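Local coordinates for protein cadherin-related family member 2 (Mus musculus, PDB 5CYX) that probably joins neighbouring microvilli of epithelial cells through calcium-dependent heterophilic complexes with CDHR5, controlling how microvilli pack at the apical membrane, at residues N155-I160 against I166-T171; A246-K251 against A302-L307. One frame throughout, in Å; residues are numbered along the deposited sequence.

Contact 1. Residues N155-I160 against I166-T171; sequences NNLFRI and IVLNDT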
loop_
_atom_site.group_PDB
_atom_site.type_symbol
_atom_site.label_atom_id
_atom_site.label_comp_id
_atom_site.label_asym_id
_atom_site.label_seq_id
_atom_site.Cartn_x
_atom_site.Cartn_y
_atom_site.Cartn_z
ATOM N N ASN A 155 -11.284 -3.562 -13.108
ATOM C CA ASN A 155 -10.821 -4.518 -12.089
ATOM C C ASN A 155 -9.337 -4.402 -11.667
ATOM O O ASN A 155 -8.919 -5.038 -10.716
ATOM C CB ASN A 155 -11.137 -5.944 -12.560
ATOM C CG ASN A 155 -12.647 -6.197 -12.606
ATOM O OD1 ASN A 155 -13.262 -6.511 -11.584
ATOM N ND2 ASN A 155 -13.258 -5.983 -13.771
ATOM N N ASN A 156 -8.539 -3.654 -12.422
ATOM C CA ASN A 156 -7.148 -3.349 -12.077
ATOM C C ASN A 156 -7.011 -1.994 -11.322
ATOM O O ASN A 156 -5.932 -1.655 -10.857
ATOM C CB ASN A 156 -6.362 -3.179 -13.368
ATOM C CG ASN A 156 -4.851 -3.096 -13.120
ATOM O OD1 ASN A 156 -4.321 -3.909 -12.406
ATOM N ND2 ASN A 156 -4.176 -2.106 -13.698
ATOM N N LEU A 157 -8.079 -1.222 -11.316
ATOM C CA LEU A 157 -8.069 0.192 -10.959
ATOM C C LEU A 157 -7.960 0.458 -9.458
ATOM O O LEU A 157 -7.424 1.490 -9.057
ATOM C CB LEU A 157 -9.387 0.850 -11.476
ATOM C CG LEU A 157 -9.449 2.341 -11.714
ATOM C CD1 LEU A 157 -8.231 2.959 -12.368
ATOM C CD2 LEU A 157 -10.660 2.654 -12.582
ATOM N N PHE A 158 -8.475 -0.451 -8.640
ATOM C CA PHE A 158 -8.622 -0.200 -7.227
ATOM C C PHE A 158 -8.214 -1.417 -6.480
ATOM O O PHE A 158 -8.408 -2.490 -6.948
ATOM C CB PHE A 158 -10.060 0.105 -6.834
ATOM C CG PHE A 158 -10.633 1.279 -7.521
ATOM C CD1 PHE A 158 -10.245 2.578 -7.155
ATOM C CD2 PHE A 158 -11.675 1.127 -8.458
ATOM C CE1 PHE A 158 -10.833 3.682 -7.745
ATOM C CE2 PHE A 158 -12.215 2.230 -9.078
ATOM C CZ PHE A 158 -11.807 3.509 -8.704
ATOM N N ARG A 159 -7.682 -1.214 -5.281
ATOM C CA ARG A 159 -7.286 -2.320 -4.445
ATOM C C ARG A 159 -7.478 -1.949 -2.986
ATOM O O ARG A 159 -7.408 -0.793 -2.647
ATOM C CB ARG A 159 -5.842 -2.669 -4.719
ATOM C CG ARG A 159 -4.814 -1.529 -4.504
ATOM C CD ARG A 159 -3.433 -2.030 -5.014
ATOM N NE ARG A 159 -2.352 -1.038 -4.923
ATOM C CZ ARG A 159 -1.741 -0.644 -3.788
ATOM N NH1 ARG A 159 -2.122 -1.112 -2.605
ATOM N NH2 ARG A 159 -0.741 0.239 -3.831
ATOM N N ILE A 160 -7.629 -2.932 -2.124
ATOM C CA ILE A 160 -7.979 -2.655 -0.767
ATOM C C ILE A 160 -6.961 -3.229 0.190
ATOM O O ILE A 160 -6.396 -4.296 -0.039
ATOM C CB ILE A 160 -9.427 -3.125 -0.444
ATOM C CG1 ILE A 160 -9.905 -2.414 0.801
ATOM C CG2 ILE A 160 -9.477 -4.651 -0.306
ATOM C CD1 ILE A 160 -11.423 -2.234 0.852
ATOM N N ILE A 166 -9.116 1.840 0.449
ATOM C CA ILE A 166 -9.160 1.545 -0.969
ATOM C C ILE A 166 -8.126 2.484 -1.593
ATOM O O ILE A 166 -8.178 3.720 -1.386
ATOM C CB ILE A 166 -10.583 1.846 -1.540
ATOM C CG1 ILE A 166 -11.596 0.961 -0.830
ATOM C CG2 ILE A 166 -10.670 1.657 -3.059
ATOM C CD1 ILE A 166 -13.040 1.288 -1.222
ATOM N N VAL A 167 -7.160 1.884 -2.278
ATOM C CA VAL A 167 -6.067 2.604 -2.913
ATOM C C VAL A 167 -6.214 2.562 -4.412
ATOM O O VAL A 167 -6.448 1.474 -4.974
ATOM C CB VAL A 167 -4.699 1.999 -2.535
ATOM C CG1 VAL A 167 -3.621 2.668 -3.336
ATOM C CG2 VAL A 167 -4.459 2.220 -1.042
ATOM N N LEU A 168 -5.957 3.689 -5.053
ATOM C CA LEU A 168 -5.885 3.762 -6.479
ATOM C C LEU A 168 -4.636 3.083 -7.021
ATOM O O LEU A 168 -3.511 3.446 -6.585
ATOM C CB LEU A 168 -5.857 5.185 -6.897
ATOM C CG LEU A 168 -5.971 5.396 -8.388
ATOM C CD1 LEU A 168 -7.388 5.106 -8.918
ATOM C CD2 LEU A 168 -5.505 6.795 -8.720
ATOM N N ASN A 169 -4.853 2.139 -7.945
ATOM C CA ASN A 169 -3.815 1.301 -8.537
ATOM C C ASN A 169 -3.483 1.548 -10.002
ATOM O O ASN A 169 -2.534 1.007 -10.487
ATOM C CB ASN A 169 -4.212 -0.169 -8.324
ATOM C CG ASN A 169 -3.145 -1.114 -8.706
ATOM O OD1 ASN A 169 -2.047 -1.193 -8.051
ATOM N ND2 ASN A 169 -3.407 -1.869 -9.798
ATOM N N ASP A 170 -4.286 2.326 -10.714
ATOM C CA ASP A 170 -4.033 2.708 -12.091
ATOM C C ASP A 170 -4.681 4.083 -12.278
ATOM O O ASP A 170 -5.322 4.559 -11.360
ATOM C CB ASP A 170 -4.729 1.660 -12.981
ATOM C CG ASP A 170 -4.191 1.587 -14.406
ATOM O OD1 ASP A 170 -3.450 2.459 -14.877
ATOM O OD2 ASP A 170 -4.571 0.631 -15.104
ATOM N N THR A 171 -4.488 4.707 -13.439
ATOM C CA THR A 171 -4.793 6.117 -13.641
ATOM C C THR A 171 -6.240 6.220 -14.079
ATOM O O THR A 171 -6.774 5.322 -14.764
ATOM C CB THR A 171 -3.986 6.707 -14.804
ATOM O OG1 THR A 171 -4.155 5.813 -15.908
ATOM C CG2 THR A 171 -2.483 6.797 -14.505
HETATM O O HOH W 1 -1.584 -3.171 -11.319
#

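Contact 2. Residues A246-K251 against A302-L307; sequences AVDSDK and ATEKNL. With CA (calcium ion), chain F; CA (calcium ion), chain E.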
loop_
_atom_site.group_PDB
_atom_site.type_symbol
_atom_site.label_atom_id
_atom_site.label_comp_id
_atom_site.label_asym_id
_atom_site.label_seq_id
_atom_site.Cartn_x
_atom_site.Cartn_y
_atom_site.Cartn_z
ATOM N N ALA A 246 -14.270 24.369 -32.926
ATOM C CA ALA A 246 -13.517 23.417 -32.141
ATOM C C ALA A 246 -14.134 23.358 -30.786
ATOM O O ALA A 246 -14.636 24.362 -30.296
ATOM C CB ALA A 246 -12.084 23.852 -32.038
ATOM N N VAL A 247 -14.127 22.187 -30.169
ATOM C CA VAL A 247 -14.741 22.028 -28.848
ATOM C C VAL A 247 -13.789 21.334 -27.895
ATOM O O VAL A 247 -12.934 20.537 -28.303
ATOM C CB VAL A 247 -16.082 21.252 -28.904
ATOM C CG1 VAL A 247 -17.077 21.966 -29.824
ATOM C CG2 VAL A 247 -15.884 19.830 -29.384
ATOM N N ASP A 248 -13.985 21.622 -26.619
ATOM C CA ASP A 248 -13.171 21.084 -25.544
ATOM C C ASP A 248 -13.401 19.575 -25.441
ATOM O O ASP A 248 -14.542 19.126 -25.336
ATOM C CB ASP A 248 -13.560 21.797 -24.256
ATOM C CG ASP A 248 -12.782 21.350 -23.068
ATOM O OD1 ASP A 248 -11.806 20.596 -23.240
ATOM O OD2 ASP A 248 -13.140 21.784 -21.951
ATOM N N SER A 249 -12.310 18.793 -25.486
ATOM C CA SER A 249 -12.407 17.341 -25.357
ATOM C C SER A 249 -12.720 16.907 -23.946
ATOM O O SER A 249 -13.153 15.783 -23.729
ATOM C CB SER A 249 -11.115 16.662 -25.863
ATOM O OG SER A 249 -10.902 17.035 -27.185
ATOM N N ASP A 250 -12.529 17.805 -22.959
ATOM C CA ASP A 250 -12.934 17.506 -21.599
ATOM C C ASP A 250 -14.451 17.765 -21.502
ATOM O O ASP A 250 -14.915 18.907 -21.238
ATOM C CB ASP A 250 -12.137 18.328 -20.562
ATOM C CG ASP A 250 -10.620 18.170 -20.703
ATOM O OD1 ASP A 250 -10.103 17.157 -20.297
ATOM O OD2 ASP A 250 -9.938 19.075 -21.243
ATOM N N LYS A 251 -15.219 16.695 -21.651
ATOM C CA LYS A 251 -16.684 16.766 -21.774
ATOM C C LYS A 251 -17.376 17.036 -20.435
ATOM O O LYS A 251 -18.517 17.379 -20.427
ATOM C CB LYS A 251 -17.294 15.513 -22.425
ATOM C CG LYS A 251 -16.691 15.126 -23.767
ATOM C CD LYS A 251 -16.941 16.160 -24.848
ATOM C CE LYS A 251 -16.303 15.716 -26.153
ATOM N NZ LYS A 251 -16.179 16.842 -27.114
ATOM N N ALA A 302 -7.362 27.346 -32.273
ATOM C CA ALA A 302 -8.406 27.386 -31.270
ATOM C C ALA A 302 -7.730 27.208 -29.931
ATOM O O ALA A 302 -6.914 26.330 -29.772
ATOM C CB ALA A 302 -9.406 26.263 -31.506
ATOM N N THR A 303 -8.104 28.030 -28.963
ATOM C CA THR A 303 -7.496 28.044 -27.637
ATOM C C THR A 303 -8.628 28.093 -26.605
ATOM O O THR A 303 -9.530 28.935 -26.698
ATOM C CB THR A 303 -6.602 29.292 -27.459
ATOM O OG1 THR A 303 -5.691 29.405 -28.557
ATOM C CG2 THR A 303 -5.823 29.232 -26.186
ATOM N N GLU A 304 -8.576 27.190 -25.630
ATOM C CA GLU A 304 -9.510 27.197 -24.524
ATOM C C GLU A 304 -9.287 28.454 -23.711
ATOM O O GLU A 304 -8.203 29.017 -23.706
ATOM C CB GLU A 304 -9.375 25.939 -23.674
ATOM C CG GLU A 304 -9.829 24.702 -24.438
ATOM C CD GLU A 304 -9.654 23.387 -23.702
ATOM O OE1 GLU A 304 -9.504 23.363 -22.478
ATOM O OE2 GLU A 304 -9.748 22.334 -24.338
ATOM N N LYS A 305 -10.320 28.908 -23.033
ATOM C CA LYS A 305 -10.219 30.167 -22.313
ATOM C C LYS A 305 -9.428 30.024 -21.036
ATOM O O LYS A 305 -8.723 30.933 -20.658
ATOM C CB LYS A 305 -11.599 30.755 -22.052
ATOM C CG LYS A 305 -12.195 31.379 -23.313
ATOM C CD LYS A 305 -13.356 32.338 -23.037
ATOM C CE LYS A 305 -12.898 33.683 -22.509
ATOM N NZ LYS A 305 -14.080 34.528 -22.162
ATOM N N ASN A 306 -9.535 28.878 -20.382
ATOM C CA ASN A 306 -8.785 28.605 -19.174
ATOM C C ASN A 306 -7.571 27.736 -19.463
ATOM O O ASN A 306 -7.560 26.949 -20.420
ATOM C CB ASN A 306 -9.688 27.931 -18.143
ATOM C CG ASN A 306 -10.860 28.821 -17.761
ATOM O OD1 ASN A 306 -11.953 28.721 -18.319
ATOM N ND2 ASN A 306 -10.603 29.759 -16.880
ATOM N N LEU A 307 -6.556 27.894 -18.612
ATOM C CA LEU A 307 -5.316 27.143 -18.738
ATOM C C LEU A 307 -5.577 25.734 -18.280
ATOM O O LEU A 307 -6.444 25.495 -17.458
ATOM C CB LEU A 307 -4.188 27.779 -17.897
ATOM C CG LEU A 307 -3.811 29.235 -18.241
ATOM C CD1 LEU A 307 -2.728 29.727 -17.292
ATOM C CD2 LEU A 307 -3.374 29.408 -19.686
HETATM CA CA CA F . -9.618 20.975 -22.287
HETATM CA CA CA E . -9.880 15.752 -18.443
HETATM O O HOH W 2 -10.969 21.877 -20.392
HETATM O O HOH W 3 -10.198 13.503 -19.137
HETATM O O HOH W 4 -7.406 21.485 -21.135
#

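Contact 1. Residues N155-I160 against I166-T171
In the second cadherin repeat, F158-I160 and I166-L168 form the two arms of an antiparallel beta hairpin, joined at the hydrogen-bonded pair R159 and V167. V167 N reaches R159 O at 2.7 Å, and R159 N returns a bond to V167 O. F158, I160, I166 and L168 share the inward face, which packs on strand 180-189; there I160 CD1 presses on I166 CG1 at 3.6 Å.

R159 and V167 share the other face. With CG set between its backbone N and carbonyl carbon (chi1 58°) and an extended run to NE, R159 lies alongside V167, whose CG1 sits over the centre of the guanidinium. NE meets N169 OD1 at 3.1 Å from above the amide plane, while NH2 bonds to G121 O of a neighbouring subunit. With an alanine here, N169 OD1 would probably lose one of its donors, V167 CG1 the guanidinium over it, and that G121 carbonyl its mate.

Past the strands, N169 N donates to L157 O, and N156 ND2 meets D170 OD2 at 3.1 Å from above the carboxylate plane. The N169 amide is gripped at both ends: V123 N of the neighbouring subunit also donates to OD1, and a water accepts from ND2 and donates to N156 OD1. ND2 makes a nearly straight bond (170°) to N156 O, 2.7 Å away and in that carbonyl's plane.

Contact 2. Residues A246-K251 against A302-L307
D248 and E304 meet at a calcium ion in the linker between the second and third cadherin repeats, each carried by a strand from a different sheet of the third repeat's Greek-key sandwich. D248, S249 and D250 form the DXD motif of cadherin repeats, and E304 occupies the place held by D189 in the preceding repeat. Deeper in the sandwich the same two strands touch through A246 CB and A302 CB, 3.6 Å apart.

D248 can be followed outward. Its CB lies 3.9 Å from E304 OE2, and with CG anti to the backbone N (chi1 -179°) the carboxylate is carried up to the ion. OD1 binds this calcium at 2.4 Å. The same oxygen accepts from D250 N at 2.9 Å, closing an Asx turn, with the donor well above the carboxylate plane. It also lies 2.9 Å from E304 OE2, a closeness that two carboxylate oxygens can probably tolerate because both bind the same cation. OD2 takes a different role: it receives a bond from a calcium-bound water and another from D255 N, so both oxygens are held and the group's rotation is fixed.

E304 comes in across D248 at about a right angle, the two carboxylate planes 51° apart. It is bidentate, with OE1 at 2.4 Å and OE2 at 2.5 Å from the ion. With D250 OD2, L218 O and two waters, seven oxygens surround the ion. D250 bridges two metals: its OD1 binds the second calcium, which E116, D214, E215 and D217 also hold, while its OD2 reaches the first at 2.2 Å.

In the fold
The two contacts belong to successive cadherin repeats of one rod-like chain, contact 1 in the second and contact 2 in the third. Their centres are 29 Å apart and their nearest atoms about 13 Å, so they do not touch. The calcium linker lies between them: contact 2 supplies ligands to it, whereas contact 1 supplies none, although the T171 side chain is only about 11 Å from the ion that D250 OD1 binds. A second approach runs through the loop after T171, where K177 bonds to T171 O and N175 meets the side chain of K251. Contact 1 also faces a neighbouring subunit; contact 2 touches no other chain of the assembly.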